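Local structure of pyruvate kinase (Cryptosporidium parvum, 6P0Y) at residues A[108-113]-A[234-239]; A[269-274]-A[290-295]; A[325-330]-A[358-363]. The protein probably catalyses the last step of glycolysis, passing the phosphoryl group of phosphoenolpyruvate to ADP to yield pyruvate and ATP. All coordinates share one frame; numbering follows the deposited sequence.

How the contacts relate
The three contacts are taken from one eight-stranded parallel barrel, the TIM barrel of pyruvate kinase: contact 1 joins its third and fourth strands, contact 2 the fifth and sixth, contact 3 the seventh and eighth. Contacts 1 and 2 have centres about 10 Å apart and meet at K270, whose NZ makes a salt bridge of 2.8 Å to D109 OD1. Between contacts 2 and 3, centres about 11 Å apart, V292 O lies 2.7 Å from A327 N and I290 O 2.8 Å from V325 N, both probable hydrogen bonds. Contacts 1 and 3 do not touch. Potassium binds at contact 1, while ADP and magnesium lie beside contact 3, at S362.

Contact 1: A[108-113]-A[234-239]; sequences LDTKGP and ALSFVQ. With K (potassium ion), chain E.
S236 and T110 grip each other twice at the strand ends. The backbone N-H of S236 runs almost straight (171°) to T110 OG1 at 3.0 Å, and S236 OG donates to T110 O at 2.8 Å. T110 can take its share because OG1 sits between its own backbone N and carbonyl carbon (chi1 62°), turned to the serine. A water accepts from T110 OG1 and donates to S236 O, tying the two again. T110 O does double duty: it also binds the potassium ion at 2.8 Å, next to D109 OD1 at 2.9 Å, with N76 and S78 completing the protein ligands. The other carboxylate oxygen of D109 pairs with R74, and K270 NZ also reaches this carboxylate. Behind this polar cluster, D109 bridges A234 in parallel register, A234 N bonding to L108 O at 2.8 Å.

Farther along, the contact slackens. P113 meets F237 through CG on CB at 3.8 Å, the pyrrolidine and the phenyl sliding past each other, and F237 is partly exposed, as is K111.

Around this, helix 215-226 covers L108 and T110 on one strand, helix 241-253 packs on L235 of the other, and strand 266-271 continues the barrel beyond A234.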
ATOM      1  N   LEU A 108     -14.676 -31.507  25.721  1.00 29.92           N
ATOM      2  CA  LEU A 108     -13.961 -32.618  26.405  1.00 30.17           C
ATOM      3  C   LEU A 108     -12.466 -32.485  26.106  1.00 29.92           C
ATOM      4  O   LEU A 108     -12.081 -32.642  24.932  1.00 29.97           O
ATOM      5  CB  LEU A 108     -14.498 -33.976  25.937  1.00 30.67           C
ATOM      6  CG  LEU A 108     -13.972 -35.182  26.722  1.00 31.35           C
ATOM      7  CD1 LEU A 108     -14.977 -36.326  26.735  1.00 31.67           C
ATOM      8  CD2 LEU A 108     -12.634 -35.671  26.179  1.00 31.33           C
ATOM      9  N   ASP A 109     -11.666 -32.215  27.138  1.00 30.42           N
ATOM     10  CA  ASP A 109     -10.187 -32.116  27.053  1.00 30.86           C
ATOM     11  C   ASP A 109      -9.602 -33.476  27.456  1.00 31.01           C
ATOM     12  O   ASP A 109      -9.711 -33.835  28.641  1.00 30.12           O
ATOM     13  CB  ASP A 109      -9.691 -30.944  27.902  1.00 31.04           C
ATOM     14  CG  ASP A 109      -8.248 -30.546  27.643  1.00 31.23           C
ATOM     15  OD1 ASP A 109      -7.388 -31.444  27.603  1.00 31.48           O
ATOM     16  OD2 ASP A 109      -7.992 -29.336  27.507  1.00 31.13           O
ATOM     17  N   THR A 110      -9.012 -34.196  26.494  1.00 32.46           N
ATOM     18  CA  THR A 110      -8.542 -35.604  26.630  1.00 34.20           C
ATOM     19  C   THR A 110      -7.359 -35.676  27.600  1.00 36.06           C
ATOM     20  O   THR A 110      -6.575 -34.708  27.647  1.00 35.49           O
ATOM     21  CB  THR A 110      -8.139 -36.202  25.275  1.00 33.56           C
ATOM     22  OG1 THR A 110      -7.046 -35.439  24.763  1.00 33.02           O
ATOM     23  CG2 THR A 110      -9.277 -36.224  24.277  1.00 33.35           C
ATOM     24  N   LYS A 111      -7.248 -36.775  28.353  1.00 38.59           N
ATOM     25  CA  LYS A 111      -6.091 -37.063  29.242  1.00 41.36           C
ATOM     26  C   LYS A 111      -4.841 -37.200  28.372  1.00 41.98           C
ATOM     27  O   LYS A 111      -3.865 -36.463  28.608  1.00 43.01           O
ATOM     28  CB  LYS A 111      -6.331 -38.331  30.068  1.00 43.80           C
ATOM     29  CG  LYS A 111      -5.275 -38.626  31.121  1.00 45.26           C
ATOM     30  CD  LYS A 111      -5.732 -39.660  32.143  1.00 47.36           C
ATOM     31  CE  LYS A 111      -4.712 -39.928  33.231  1.00 48.90           C
ATOM     32  NZ  LYS A 111      -4.274 -41.346  33.247  1.00 49.87           N
ATOM     33  N   GLY A 112      -4.897 -38.102  27.391  1.00 43.16           N
ATOM     34  CA  GLY A 112      -3.810 -38.358  26.429  1.00 43.63           C
ATOM     35  C   GLY A 112      -2.557 -38.892  27.115  1.00 44.91           C
ATOM     36  O   GLY A 112      -2.625 -39.420  28.223  1.00 44.42           O
ATOM     37  N   PRO A 113      -1.373 -38.738  26.487  1.00 46.62           N
ATOM     38  CA  PRO A 113      -0.135 -39.315  27.010  1.00 47.63           C
ATOM     39  C   PRO A 113       0.547 -38.489  28.111  1.00 48.05           C
ATOM     40  O   PRO A 113       1.762 -38.449  28.138  1.00 49.07           O
ATOM     41  CB  PRO A 113       0.732 -39.366  25.744  1.00 47.56           C
ATOM     42  CG  PRO A 113       0.317 -38.141  24.974  1.00 47.56           C
ATOM     43  CD  PRO A 113      -1.171 -38.019  25.220  1.00 47.06           C
ATOM     44  N   ALA A 234     -10.948 -31.296  22.762  1.00 31.18           N
ATOM     45  CA  ALA A 234      -9.634 -30.632  22.904  1.00 32.10           C
ATOM     46  C   ALA A 234      -8.561 -31.723  22.966  1.00 32.74           C
ATOM     47  O   ALA A 234      -8.295 -32.233  24.067  1.00 34.61           O
ATOM     48  CB  ALA A 234      -9.617 -29.738  24.121  1.00 32.14           C
ATOM     49  N   LEU A 235      -7.993 -32.075  21.810  1.00 33.09           N
ATOM     50  CA  LEU A 235      -7.108 -33.256  21.626  1.00 32.90           C
ATOM     51  C   LEU A 235      -5.709 -32.927  22.163  1.00 32.97           C
ATOM     52  O   LEU A 235      -4.998 -32.129  21.520  1.00 33.01           O
ATOM     53  CB  LEU A 235      -7.086 -33.615  20.137  1.00 32.92           C
ATOM     54  CG  LEU A 235      -6.749 -35.065  19.798  1.00 33.26           C
ATOM     55  CD1 LEU A 235      -7.702 -36.031  20.489  1.00 33.84           C
ATOM     56  CD2 LEU A 235      -6.775 -35.273  18.291  1.00 33.03           C
ATOM     57  N   SER A 236      -5.340 -33.509  23.307  1.00 33.10           N
ATOM     58  CA  SER A 236      -4.078 -33.214  24.033  1.00 33.83           C
ATOM     59  C   SER A 236      -2.880 -33.816  23.289  1.00 34.39           C
ATOM     60  O   SER A 236      -3.023 -34.919  22.725  1.00 34.98           O
ATOM     61  CB  SER A 236      -4.144 -33.697  25.455  1.00 33.11           C
ATOM     62  OG  SER A 236      -5.065 -32.920  26.201  1.00 32.73           O
ATOM     63  N   PHE A 237      -1.761 -33.084  23.278  1.00 35.19           N
ATOM     64  CA  PHE A 237      -0.429 -33.500  22.763  1.00 36.86           C
ATOM     65  C   PHE A 237      -0.515 -33.972  21.305  1.00 37.34           C
ATOM     66  O   PHE A 237       0.083 -35.024  20.989  1.00 38.08           O
ATOM     67  CB  PHE A 237       0.163 -34.597  23.652  1.00 38.00           C
ATOM     68  CG  PHE A 237       0.500 -34.163  25.057  1.00 38.73           C
ATOM     69  CD1 PHE A 237       1.746 -33.629  25.355  1.00 38.82           C
ATOM     70  CD2 PHE A 237      -0.419 -34.309  26.086  1.00 38.63           C
ATOM     71  CE1 PHE A 237       2.060 -33.241  26.650  1.00 38.86           C
ATOM     72  CE2 PHE A 237      -0.103 -33.920  27.379  1.00 39.09           C
ATOM     73  CZ  PHE A 237       1.135 -33.387  27.660  1.00 38.96           C
ATOM     74  N   VAL A 238      -1.197 -33.216  20.436  1.00 37.26           N
ATOM     75  CA  VAL A 238      -1.243 -33.497  18.968  1.00 37.52           C
ATOM     76  C   VAL A 238       0.149 -33.205  18.398  1.00 37.69           C
ATOM     77  O   VAL A 238       0.716 -32.156  18.750  1.00 37.26           O
ATOM     78  CB  VAL A 238      -2.344 -32.694  18.251  1.00 37.35           C
ATOM     79  CG1 VAL A 238      -2.195 -32.741  16.739  1.00 37.28           C
ATOM     80  CG2 VAL A 238      -3.728 -33.173  18.651  1.00 37.38           C
ATOM     81  N   GLN A 239       0.676 -34.113  17.572  1.00 39.40           N
ATOM     82  CA  GLN A 239       2.087 -34.087  17.099  1.00 40.67           C
ATOM     83  C   GLN A 239       2.176 -34.051  15.568  1.00 40.74           C
ATOM     84  O   GLN A 239       3.276 -33.747  15.077  1.00 40.97           O
ATOM     85  CB  GLN A 239       2.846 -35.294  17.649  1.00 41.27           C
ATOM     86  CG  GLN A 239       3.081 -35.217  19.149  1.00 41.80           C
ATOM     87  CD  GLN A 239       4.015 -36.296  19.640  1.00 42.41           C
ATOM     88  OE1 GLN A 239       4.569 -36.211  20.732  1.00 42.72           O
ATOM     89  NE2 GLN A 239       4.194 -37.326  18.831  1.00 42.80           N
TER
HETATM   90  K     K E 603      -6.063 -32.902  29.732  1.00 44.87           K
HETATM   91  O   HOH W   1      -5.045 -36.751  23.649  1.00 30.38           O

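Contact 2: A[269-274]-A[290-295]; sequences SKIENL and IMVARG
K270 and M291 run alongside each other on the face that looks into the barrel, with K270 CG 3.6 Å from M291 CB and 3.8 Å from M291 SD. The sulfur rests against CG and CD of the lysine, while CE turns away to A234, and the charged end of K270 carries on past it. Beneath these side chains the backbones are stitched by M291: its N-H bonds to S269 O at 3.0 Å, and its carbonyl accepts from I271 N at 3.1 Å, the donor standing nearly in line with the C=O (175°). On the outer face I290 CD1 rests on S269 CB at 4.0 Å, and I271 CB faces V292 CG1 at 4.2 Å.

These are consecutive parallel strands of the TIM barrel, 266-271 and 289-292, and the chain passes between them through helices 274-278 and 280-286. The second of those helices covers the outer face, F280 and I283 meeting S269, I271 and I290, while helix 306-320 packs on I271, I290 and V292.

The next shell sets the lysine end. A bend at chi3 (69°) brings NZ of K270 to S236 OG, its hydrogen-bond partner, and to the carboxylate of D109, with which it makes a salt bridge. The salt bridge from E272 OE2 to K270 NZ is long at 3.4 Å, and E272 OE2 is itself held by the backbone N-H of F237. M291 is backed by A327 as well, and N273, just past the first strand, caps helix 274-278 through G276 N.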
ATOM      1  N   SER A 269      -6.944 -29.176  18.191  1.00 28.91           N
ATOM      2  CA  SER A 269      -5.617 -29.795  18.435  1.00 28.78           C
ATOM      3  C   SER A 269      -4.819 -28.906  19.389  1.00 29.20           C
ATOM      4  O   SER A 269      -4.673 -27.712  19.096  1.00 29.79           O
ATOM      5  CB  SER A 269      -4.877 -30.034  17.147  1.00 28.56           C
ATOM      6  OG  SER A 269      -5.593 -30.931  16.314  1.00 27.95           O
ATOM      7  N   LYS A 270      -4.357 -29.468  20.506  1.00 30.29           N
ATOM      8  CA  LYS A 270      -3.491 -28.771  21.491  1.00 31.86           C
ATOM      9  C   LYS A 270      -2.025 -29.007  21.111  1.00 33.76           C
ATOM     10  O   LYS A 270      -1.610 -30.185  21.042  1.00 35.13           O
ATOM     11  CB  LYS A 270      -3.801 -29.263  22.908  1.00 31.70           C
ATOM     12  CG  LYS A 270      -5.173 -28.870  23.438  1.00 31.43           C
ATOM     13  CD  LYS A 270      -5.582 -29.620  24.677  1.00 31.31           C
ATOM     14  CE  LYS A 270      -4.756 -29.248  25.889  1.00 31.72           C
ATOM     15  NZ  LYS A 270      -4.979 -30.192  27.006  1.00 31.97           N
ATOM     16  N   ILE A 271      -1.284 -27.929  20.840  1.00 34.23           N
ATOM     17  CA  ILE A 271       0.185 -27.960  20.577  1.00 34.47           C
ATOM     18  C   ILE A 271       0.895 -27.823  21.929  1.00 35.08           C
ATOM     19  O   ILE A 271       0.944 -26.690  22.450  1.00 36.40           O
ATOM     20  CB  ILE A 271       0.596 -26.851  19.586  1.00 34.36           C
ATOM     21  CG1 ILE A 271      -0.261 -26.845  18.314  1.00 33.72           C
ATOM     22  CG2 ILE A 271       2.078 -26.947  19.265  1.00 35.04           C
ATOM     23  CD1 ILE A 271      -0.153 -28.095  17.474  1.00 33.66           C
ATOM     24  N   GLU A 272       1.405 -28.930  22.480  1.00 35.58           N
ATOM     25  CA  GLU A 272       1.981 -28.992  23.853  1.00 36.58           C
ATOM     26  C   GLU A 272       3.469 -29.372  23.823  1.00 37.61           C
ATOM     27  O   GLU A 272       4.046 -29.507  24.919  1.00 38.32           O
ATOM     28  CB  GLU A 272       1.218 -30.007  24.709  1.00 36.62           C
ATOM     29  CG  GLU A 272      -0.264 -29.711  24.846  1.00 36.84           C
ATOM     30  CD  GLU A 272      -0.952 -30.470  25.967  1.00 36.91           C
ATOM     31  OE1 GLU A 272      -0.489 -30.373  27.117  1.00 37.39           O
ATOM     32  OE2 GLU A 272      -1.944 -31.165  25.687  1.00 37.94           O
ATOM     33  N   ASN A 273       4.079 -29.530  22.643  1.00 38.21           N
ATOM     34  CA  ASN A 273       5.517 -29.893  22.516  1.00 39.06           C
ATOM     35  C   ASN A 273       6.071 -29.402  21.169  1.00 39.60           C
ATOM     36  O   ASN A 273       5.274 -28.953  20.322  1.00 38.38           O
ATOM     37  CB  ASN A 273       5.730 -31.396  22.728  1.00 39.56           C
ATOM     38  CG  ASN A 273       5.056 -32.274  21.690  1.00 40.89           C
ATOM     39  OD1 ASN A 273       4.606 -31.803  20.645  1.00 41.02           O
ATOM     40  ND2 ASN A 273       4.991 -33.567  21.966  1.00 41.69           N
ATOM     41  N   LEU A 274       7.392 -29.495  20.990  1.00 40.52           N
ATOM     42  CA  LEU A 274       8.118 -28.989  19.795  1.00 42.29           C
ATOM     43  C   LEU A 274       7.691 -29.780  18.551  1.00 43.03           C
ATOM     44  O   LEU A 274       7.608 -29.160  17.476  1.00 44.02           O
ATOM     45  CB  LEU A 274       9.627 -29.085  20.041  1.00 43.68           C
ATOM     46  CG  LEU A 274      10.534 -28.638  18.890  1.00 44.98           C
ATOM     47  CD1 LEU A 274      10.209 -27.225  18.421  1.00 44.78           C
ATOM     48  CD2 LEU A 274      11.998 -28.734  19.293  1.00 45.21           C
ATOM     49  N   ILE A 290      -7.271 -24.629  17.016  1.00 30.39           N
ATOM     50  CA  ILE A 290      -5.941 -24.843  17.659  1.00 29.70           C
ATOM     51  C   ILE A 290      -5.978 -24.250  19.067  1.00 29.59           C
ATOM     52  O   ILE A 290      -6.598 -23.189  19.242  1.00 30.08           O
ATOM     53  CB  ILE A 290      -4.821 -24.217  16.807  1.00 29.87           C
ATOM     54  CG1 ILE A 290      -4.611 -24.972  15.490  1.00 30.00           C
ATOM     55  CG2 ILE A 290      -3.532 -24.102  17.606  1.00 30.16           C
ATOM     56  CD1 ILE A 290      -4.139 -26.406  15.652  1.00 29.93           C
ATOM     57  N   MET A 291      -5.318 -24.920  20.014  1.00 29.72           N
ATOM     58  CA  MET A 291      -5.202 -24.512  21.436  1.00 30.27           C
ATOM     59  C   MET A 291      -3.715 -24.477  21.803  1.00 30.95           C
ATOM     60  O   MET A 291      -3.036 -25.506  21.592  1.00 30.84           O
ATOM     61  CB  MET A 291      -5.940 -25.523  22.316  1.00 30.87           C
ATOM     62  CG  MET A 291      -6.305 -25.011  23.699  1.00 31.69           C
ATOM     63  SD  MET A 291      -7.454 -26.102  24.597  1.00 32.62           S
ATOM     64  CE  MET A 291      -8.759 -26.306  23.385  1.00 32.27           C
ATOM     65  N   VAL A 292      -3.214 -23.342  22.300  1.00 31.37           N
ATOM     66  CA  VAL A 292      -1.789 -23.196  22.722  1.00 33.32           C
ATOM     67  C   VAL A 292      -1.743 -22.606  24.131  1.00 33.31           C
ATOM     68  O   VAL A 292      -2.484 -21.645  24.392  1.00 33.37           O
ATOM     69  CB  VAL A 292      -0.974 -22.344  21.729  1.00 34.80           C
ATOM     70  CG1 VAL A 292      -0.856 -23.027  20.374  1.00 34.96           C
ATOM     71  CG2 VAL A 292      -1.539 -20.940  21.578  1.00 35.58           C
ATOM     72  N   ALA A 293      -0.899 -23.179  24.994  1.00 34.79           N
ATOM     73  CA  ALA A 293      -0.599 -22.689  26.358  1.00 35.73           C
ATOM     74  C   ALA A 293       0.914 -22.478  26.494  1.00 36.18           C
ATOM     75  O   ALA A 293       1.690 -23.396  26.125  1.00 34.73           O
ATOM     76  CB  ALA A 293      -1.114 -23.665  27.384  1.00 35.97           C
ATOM     77  N   ARG A 294       1.308 -21.307  27.001  1.00 37.67           N
ATOM     78  CA  ARG A 294       2.718 -20.942  27.304  1.00 39.29           C
ATOM     79  C   ARG A 294       3.318 -21.982  28.261  1.00 40.90           C
ATOM     80  O   ARG A 294       4.485 -22.376  28.053  1.00 41.80           O
ATOM     81  CB  ARG A 294       2.768 -19.536  27.912  1.00 38.73           C
ATOM     82  CG  ARG A 294       4.173 -19.002  28.147  1.00 38.23           C
ATOM     83  CD  ARG A 294       4.152 -17.504  28.372  1.00 36.92           C
ATOM     84  NE  ARG A 294       3.387 -17.148  29.560  1.00 35.91           N
ATOM     85  CZ  ARG A 294       2.518 -16.142  29.646  1.00 35.55           C
ATOM     86  NH1 ARG A 294       2.274 -15.363  28.604  1.00 35.37           N
ATOM     87  NH2 ARG A 294       1.885 -15.916  30.785  1.00 35.23           N
ATOM     88  N   GLY A 295       2.535 -22.416  29.255  1.00 42.64           N
ATOM     89  CA  GLY A 295       2.940 -23.376  30.299  1.00 44.05           C
ATOM     90  C   GLY A 295       3.346 -24.732  29.738  1.00 46.09           C
ATOM     91  O   GLY A 295       4.227 -25.359  30.349  1.00 46.95           O
TER

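Contact 3: A[325-330]-A[358-363]; sequences VTATQM and CVMLSG. With ADP (adenosine-5'-diphosphate), chain C.
The flat side-chain group here is the amide of Q329, which meets G363 and S362 through its oxygen. OE1 accepts the backbone N-H of G363 at 3.0 Å, the donor tilted 30° from the amide's carbonyl plane, and S362 CB comes to 3.4 Å from the same OE1. Q329 reaches across to the other segment because its chain is extended, with CG opposite the backbone N (chi1 -178°). G363 is the first residue of helix 363-366, so the amide holds a helix N-terminal N-H beside the ribose and phosphates of ADP. The side chain of S362, just before it, is about 4 Å from the magnesium ion (nearest atoms).

Between this bond and the strands sits a pair of waters. One donates to A327 O and M360 O and accepts from S362 OG; the other accepts from M330 N and donates to M360 O, at 2.7 Å, so two waters share that carbonyl.

Toward the strands the packing turns apolar. M360 folds at chi3 to lay CE on A327 CB at 3.7 Å. V325 CG2 meets C358 CB, also at 3.7 Å, and the M330 and V359 side chains cross at about a right angle, M330 CE 3.9 Å from V359 CG1. T326 N bonds to C358 O at 2.9 Å.

This is the beta-alpha-beta unit that ends the barrel: helix 342-353 covers T326 and M330, helix 371-387 covers V359 and L361, and strand 47-51 lies against C358 and M360 to close the ring.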
ATOM      1  N   VAL A 325      -7.184 -20.692  20.351  1.00 29.85           N
ATOM      2  CA  VAL A 325      -7.405 -20.446  21.803  1.00 29.65           C
ATOM      3  C   VAL A 325      -6.042 -20.241  22.463  1.00 30.66           C
ATOM      4  O   VAL A 325      -5.185 -21.143  22.332  1.00 31.11           O
ATOM      5  CB  VAL A 325      -8.139 -21.630  22.455  1.00 29.43           C
ATOM      6  CG1 VAL A 325      -8.451 -21.360  23.917  1.00 29.12           C
ATOM      7  CG2 VAL A 325      -9.398 -22.018  21.692  1.00 29.98           C
ATOM      8  N   THR A 326      -5.850 -19.113  23.151  1.00 31.51           N
ATOM      9  CA  THR A 326      -4.756 -18.927  24.139  1.00 32.26           C
ATOM     10  C   THR A 326      -5.205 -19.597  25.441  1.00 32.98           C
ATOM     11  O   THR A 326      -6.024 -18.991  26.157  1.00 33.41           O
ATOM     12  CB  THR A 326      -4.388 -17.447  24.314  1.00 32.33           C
ATOM     13  OG1 THR A 326      -3.835 -16.987  23.081  1.00 31.72           O
ATOM     14  CG2 THR A 326      -3.393 -17.213  25.430  1.00 32.85           C
ATOM     15  N   ALA A 327      -4.708 -20.810  25.704  1.00 34.24           N
ATOM     16  CA  ALA A 327      -5.082 -21.670  26.854  1.00 34.91           C
ATOM     17  C   ALA A 327      -4.219 -21.337  28.075  1.00 36.23           C
ATOM     18  O   ALA A 327      -4.515 -21.875  29.158  1.00 37.72           O
ATOM     19  CB  ALA A 327      -4.946 -23.125  26.478  1.00 34.97           C
ATOM     20  N   THR A 328      -3.191 -20.501  27.900  1.00 37.63           N
ATOM     21  CA  THR A 328      -2.345 -19.946  28.989  1.00 37.84           C
ATOM     22  C   THR A 328      -3.245 -19.536  30.160  1.00 37.98           C
ATOM     23  O   THR A 328      -4.247 -18.831  29.918  1.00 37.90           O
ATOM     24  CB  THR A 328      -1.511 -18.757  28.488  1.00 38.58           C
ATOM     25  OG1 THR A 328      -0.705 -19.205  27.397  1.00 38.83           O
ATOM     26  CG2 THR A 328      -0.628 -18.149  29.557  1.00 38.50           C
ATOM     27  N   GLN A 329      -2.911 -19.987  31.373  1.00 39.12           N
ATOM     28  CA  GLN A 329      -3.478 -19.465  32.642  1.00 39.88           C
ATOM     29  C   GLN A 329      -2.826 -18.099  32.892  1.00 40.68           C
ATOM     30  O   GLN A 329      -1.617 -18.072  33.207  1.00 40.22           O
ATOM     31  CB  GLN A 329      -3.243 -20.457  33.784  1.00 39.82           C
ATOM     32  CG  GLN A 329      -3.842 -20.023  35.118  1.00 39.57           C
ATOM     33  CD  GLN A 329      -3.777 -21.100  36.173  1.00 39.06           C
ATOM     34  OE1 GLN A 329      -4.592 -22.018  36.205  1.00 39.48           O
ATOM     35  NE2 GLN A 329      -2.810 -20.984  37.067  1.00 40.23           N
ATOM     36  N   MET A 330      -3.592 -17.014  32.725  1.00 41.49           N
ATOM     37  CA  MET A 330      -3.067 -15.622  32.659  1.00 43.06           C
ATOM     38  C   MET A 330      -3.495 -14.799  33.882  1.00 44.59           C
ATOM     39  O   MET A 330      -2.931 -13.700  34.052  1.00 45.28           O
ATOM     40  CB  MET A 330      -3.548 -14.932  31.379  1.00 42.67           C
ATOM     41  CG  MET A 330      -2.882 -15.472  30.129  1.00 42.42           C
ATOM     42  SD  MET A 330      -3.172 -14.443  28.674  1.00 43.10           S
ATOM     43  CE  MET A 330      -4.830 -14.953  28.220  1.00 43.03           C
ATOM     44  N   CYS A 358     -10.059 -16.621  21.326  1.00 33.65           N
ATOM     45  CA  CYS A 358     -10.600 -17.299  22.526  1.00 33.17           C
ATOM     46  C   CYS A 358      -9.533 -17.324  23.625  1.00 32.42           C
ATOM     47  O   CYS A 358      -8.355 -17.562  23.297  1.00 32.97           O
ATOM     48  CB  CYS A 358     -11.027 -18.709  22.139  1.00 34.61           C
ATOM     49  SG  CYS A 358     -12.212 -19.470  23.273  1.00 37.63           S
ATOM     50  N   VAL A 359      -9.939 -17.077  24.872  1.00 31.60           N
ATOM     51  CA  VAL A 359      -9.069 -17.158  26.083  1.00 31.18           C
ATOM     52  C   VAL A 359      -9.637 -18.256  26.987  1.00 31.03           C
ATOM     53  O   VAL A 359     -10.762 -18.715  26.714  1.00 31.31           O
ATOM     54  CB  VAL A 359      -8.959 -15.799  26.805  1.00 31.23           C
ATOM     55  CG1 VAL A 359      -8.103 -14.820  26.017  1.00 31.19           C
ATOM     56  CG2 VAL A 359     -10.317 -15.189  27.108  1.00 31.20           C
ATOM     57  N   MET A 360      -8.885 -18.685  28.003  1.00 31.30           N
ATOM     58  CA  MET A 360      -9.277 -19.832  28.865  1.00 31.53           C
ATOM     59  C   MET A 360      -8.926 -19.553  30.329  1.00 31.99           C
ATOM     60  O   MET A 360      -7.798 -19.094  30.602  1.00 31.95           O
ATOM     61  CB  MET A 360      -8.576 -21.118  28.418  1.00 31.45           C
ATOM     62  CG  MET A 360      -9.150 -22.370  29.057  1.00 31.08           C
ATOM     63  SD  MET A 360      -8.587 -23.884  28.246  1.00 30.96           S
ATOM     64  CE  MET A 360      -7.139 -24.264  29.229  1.00 30.61           C
ATOM     65  N   LEU A 361      -9.868 -19.851  31.224  1.00 32.75           N
ATOM     66  CA  LEU A 361      -9.664 -19.886  32.694  1.00 33.62           C
ATOM     67  C   LEU A 361      -9.574 -21.352  33.133  1.00 34.18           C
ATOM     68  O   LEU A 361     -10.429 -22.155  32.709  1.00 33.85           O
ATOM     69  CB  LEU A 361     -10.825 -19.152  33.366  1.00 34.29           C
ATOM     70  CG  LEU A 361     -10.920 -17.666  33.017  1.00 34.99           C
ATOM     71  CD1 LEU A 361     -12.365 -17.214  32.960  1.00 35.61           C
ATOM     72  CD2 LEU A 361     -10.136 -16.816  34.005  1.00 34.79           C
ATOM     73  N   SER A 362      -8.547 -21.677  33.923  1.00 34.84           N
ATOM     74  CA  SER A 362      -8.225 -23.045  34.403  1.00 34.60           C
ATOM     75  C   SER A 362      -8.478 -23.116  35.913  1.00 34.72           C
ATOM     76  O   SER A 362      -9.647 -23.307  36.294  1.00 35.31           O
ATOM     77  CB  SER A 362      -6.818 -23.412  34.024  1.00 34.53           C
ATOM     78  OG  SER A 362      -6.706 -23.564  32.616  1.00 34.68           O
ATOM     79  N   GLY A 363      -7.441 -22.925  36.734  1.00 35.40           N
ATOM     80  CA  GLY A 363      -7.542 -22.900  38.207  1.00 37.14           C
ATOM     81  C   GLY A 363      -8.463 -21.795  38.703  1.00 37.75           C
ATOM     82  O   GLY A 363      -9.118 -22.002  39.744  1.00 39.03           O
TER
HETATM   83  PB  ADP C 601      -4.263 -29.216  35.073  1.00 50.62           P
HETATM   84  O1B ADP C 601      -4.187 -30.645  35.580  1.00 49.65           O
HETATM   85  O2B ADP C 601      -3.863 -28.284  36.236  1.00 50.93           O
HETATM   86  O3B ADP C 601      -3.462 -28.955  33.839  1.00 50.26           O
HETATM   87  PA  ADP C 601      -6.617 -27.615  34.578  1.00 48.75           P
HETATM   88  O1A ADP C 601      -8.065 -28.015  34.401  1.00 49.62           O
HETATM   89  O2A ADP C 601      -6.004 -26.788  33.513  1.00 49.16           O
HETATM   90  O3A ADP C 601      -5.808 -28.968  34.776  1.00 50.77           O
HETATM   91  O5' ADP C 601      -6.403 -26.954  36.029  1.00 49.85           O
HETATM   92  C5' ADP C 601      -7.402 -26.547  36.989  1.00 50.21           C
HETATM   93  C4' ADP C 601      -7.246 -27.307  38.287  1.00 49.99           C
HETATM   94  O4' ADP C 601      -8.539 -27.435  38.920  1.00 50.55           O
HETATM   95  C3' ADP C 601      -6.683 -28.725  38.184  1.00 50.55           C
HETATM   96  O3' ADP C 601      -5.274 -28.730  38.382  1.00 49.41           O
HETATM   97  C2' ADP C 601      -7.384 -29.454  39.331  1.00 51.22           C
HETATM   98  O2' ADP C 601      -6.694 -29.264  40.562  1.00 52.41           O
HETATM   99  C1' ADP C 601      -8.754 -28.770  39.340  1.00 50.75           C
HETATM  100  N9  ADP C 601      -9.746 -29.379  38.456  1.00 49.62           N
HETATM  101  C8  ADP C 601      -9.952 -29.118  37.126  1.00 48.63           C
HETATM  102  N7  ADP C 601     -10.913 -29.826  36.582  1.00 48.20           N
HETATM  103  C5  ADP C 601     -11.373 -30.612  37.627  1.00 48.85           C
HETATM  104  C6  ADP C 601     -12.384 -31.594  37.707  1.00 48.70           C
HETATM  105  N6  ADP C 601     -13.174 -31.937  36.685  1.00 47.81           N
HETATM  106  N1  ADP C 601     -12.572 -32.208  38.896  1.00 49.18           N
HETATM  107  C2  ADP C 601     -11.803 -31.853  39.933  1.00 49.90           C
HETATM  108  N3  ADP C 601     -10.830 -30.937  39.981  1.00 49.84           N
HETATM  109  C4  ADP C 601     -10.663 -30.349  38.789  1.00 49.67           C
HETATM  110  O   HOH W   2      -6.146 -21.143  31.311  1.00 15.01           O
HETATM  111  O   HOH W   3      -6.590 -17.434  32.428  1.00 30.53           O